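Local coordinates for cell envelope-related transcriptional attenuator domain-containing protein (Eubacterium siraeum, PDB 4OBM), which is of unknown function but belongs to the LytR-CpsA-Psr family and may, like its relatives, act in building the bacterial cell envelope, at residues T134-G139 with Y149-L154. Numbering follows the deposited sequence.
Sequences TIIKKG and YAYLTL
Ile136 rests its CD1 methyl against both Tyr151 and Leu154, and this methyl makes two of the three residue contacts. It meets Leu154 CD1 tip to tip at 3.5 Å, while the tyrosine side chain crosses it at about a right angle and offers ring atom CD1, 3.6 Å from Ile136 CD1. The isoleucine reaches this far because CG1 stands anti to its carbonyl carbon (chi1 -64°) and the chain then runs on extended to CD1. Leucine suits the other side, since its fork serves two neighbours: as CD1 takes Ile136, CD2 lies 3.9 Å from Thr134 CG2. Thr134 is apt at this partly exposed edge, presenting its methyl to the leucine. Two residues apart on the strand, Thr134 and Ile136 face the helix together, whereas Ile135 between them is exposed. Just before Leu154 the chain leaves the helix at Thr153, whose OG1 donates to Tyr149 O (2.9 Å) from above the carbonyl plane. Further out, the Tyr151 ring meets that of Phe143 and touches Leu168 and Val172 of helix 164-181, and Ile123 and Tyr125 of the partner strand also touch Leu154. The arrangement is a two-stranded antiparallel beta hairpin, 123-127 with 132-139, packed through its apolar side on the end of helix 145-152.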
loop_
_atom_site.group_PDB
_atom_site.type_symbol
_atom_site.label_atom_id
_atom_site.label_comp_id
_atom_site.label_asym_id
_atom_site.label_seq_id
_atom_site.Cartn_x
_atom_site.Cartn_y
_atom_site.Cartn_z
ATOM N N THR A 134 -12.277 22.590 -1.227
ATOM C CA THR A 134 -12.583 21.194 -1.548
ATOM C C THR A 134 -13.719 20.768 -0.634
ATOM O O THR A 134 -13.561 20.832 0.586
ATOM C CB THR A 134 -11.325 20.304 -1.381
ATOM O OG1 THR A 134 -10.257 20.819 -2.168
ATOM C CG2 THR A 134 -11.580 18.831 -1.730
ATOM N N ILE A 135 -14.869 20.370 -1.210
ATOM C CA ILE A 135 -16.042 19.959 -0.423
ATOM C C ILE A 135 -16.306 18.477 -0.584
ATOM O O ILE A 135 -16.742 18.053 -1.647
ATOM C CB ILE A 135 -17.358 20.756 -0.740
ATOM C CG1 ILE A 135 -17.155 22.225 -1.193
ATOM C CG2 ILE A 135 -18.427 20.584 0.358
ATOM C CD1 ILE A 135 -16.660 23.185 -0.200
ATOM N N ILE A 136 -16.128 17.711 0.499
ATOM C CA ILE A 136 -16.442 16.282 0.568
ATOM C C ILE A 136 -17.601 16.149 1.568
ATOM O O ILE A 136 -17.455 16.514 2.735
ATOM C CB ILE A 136 -15.204 15.422 0.926
ATOM C CG1 ILE A 136 -14.128 15.536 -0.196
ATOM C CG2 ILE A 136 -15.599 13.954 1.164
ATOM C CD1 ILE A 136 -12.720 15.245 0.219
ATOM N N LYS A 137 -18.765 15.698 1.094
ATOM C CA LYS A 137 -19.937 15.592 1.955
ATOM C C LYS A 137 -19.881 14.324 2.786
ATOM O O LYS A 137 -19.166 13.377 2.452
ATOM C CB LYS A 137 -21.248 15.672 1.147
ATOM C CG LYS A 137 -21.408 16.966 0.345
ATOM C CD LYS A 137 -21.820 18.157 1.183
ATOM C CE LYS A 137 -22.064 19.360 0.314
ATOM N NZ LYS A 137 -22.250 20.592 1.129
ATOM N N LYS A 138 -20.589 14.353 3.914
ATOM C CA LYS A 138 -20.710 13.254 4.866
ATOM C C LYS A 138 -21.590 12.171 4.238
ATOM O O LYS A 138 -22.473 12.501 3.432
ATOM C CB LYS A 138 -21.333 13.801 6.179
ATOM C CG LYS A 138 -21.553 12.767 7.287
ATOM C CD LYS A 138 -22.259 13.341 8.505
ATOM C CE LYS A 138 -22.595 12.210 9.449
ATOM N NZ LYS A 138 -23.067 12.694 10.768
ATOM N N GLY A 139 -21.354 10.911 4.611
ATOM C CA GLY A 139 -22.170 9.789 4.158
ATOM C C GLY A 139 -21.491 8.751 3.296
ATOM O O GLY A 139 -20.357 8.942 2.844
ATOM N N TYR A 149 -9.006 10.348 -5.536
ATOM C CA TYR A 149 -7.663 10.938 -5.451
ATOM C C TYR A 149 -7.667 12.175 -4.507
ATOM O O TYR A 149 -6.847 12.224 -3.591
ATOM C CB TYR A 149 -7.108 11.310 -6.854
ATOM C CG TYR A 149 -5.662 11.749 -6.791
ATOM C CD1 TYR A 149 -4.629 10.817 -6.846
ATOM C CD2 TYR A 149 -5.325 13.081 -6.549
ATOM C CE1 TYR A 149 -3.299 11.201 -6.674
ATOM C CE2 TYR A 149 -4.005 13.470 -6.355
ATOM C CZ TYR A 149 -2.994 12.524 -6.414
ATOM O OH TYR A 149 -1.684 12.905 -6.279
ATOM N N ALA A 150 -8.590 13.146 -4.723
ATOM C CA ALA A 150 -8.724 14.373 -3.913
ATOM C C ALA A 150 -8.970 14.069 -2.419
ATOM O O ALA A 150 -8.352 14.696 -1.555
ATOM C CB ALA A 150 -9.839 15.247 -4.459
ATOM N N TYR A 151 -9.833 13.089 -2.124
ATOM C CA TYR A 151 -10.117 12.649 -0.745
ATOM C C TYR A 151 -8.854 12.087 -0.075
ATOM O O TYR A 151 -8.544 12.430 1.054
ATOM C CB TYR A 151 -11.256 11.581 -0.738
ATOM C CG TYR A 151 -11.776 11.151 0.629
ATOM C CD1 TYR A 151 -11.808 12.041 1.702
ATOM C CD2 TYR A 151 -12.306 9.876 0.825
ATOM C CE1 TYR A 151 -12.312 11.662 2.946
ATOM C CE2 TYR A 151 -12.821 9.488 2.065
ATOM C CZ TYR A 151 -12.814 10.383 3.125
ATOM O OH TYR A 151 -13.305 10.016 4.353
ATOM N N LEU A 152 -8.133 11.238 -0.792
ATOM C CA LEU A 152 -6.954 10.521 -0.341
ATOM C C LEU A 152 -5.738 11.427 -0.065
ATOM O O LEU A 152 -4.898 11.078 0.779
ATOM C CB LEU A 152 -6.607 9.494 -1.427
ATOM C CG LEU A 152 -5.802 8.260 -1.017
ATOM C CD1 LEU A 152 -6.585 7.370 -0.057
ATOM C CD2 LEU A 152 -5.363 7.465 -2.257
ATOM N N THR A 153 -5.642 12.561 -0.793
ATOM C CA THR A 153 -4.510 13.464 -0.745
ATOM C C THR A 153 -4.792 14.840 -0.079
ATOM O O THR A 153 -3.976 15.753 -0.258
ATOM C CB THR A 153 -3.954 13.678 -2.169
ATOM O OG1 THR A 153 -4.944 14.303 -2.972
ATOM C CG2 THR A 153 -3.509 12.384 -2.819
ATOM N N LEU A 154 -5.886 14.988 0.714
ATOM C CA LEU A 154 -6.160 16.252 1.403
ATOM C C LEU A 154 -5.029 16.612 2.367
ATOM O O LEU A 154 -4.640 15.789 3.209
ATOM C CB LEU A 154 -7.483 16.228 2.169
ATOM C CG LEU A 154 -8.763 16.452 1.400
ATOM C CD1 LEU A 154 -9.936 16.051 2.257
ATOM C CD2 LEU A 154 -8.895 17.899 0.925
#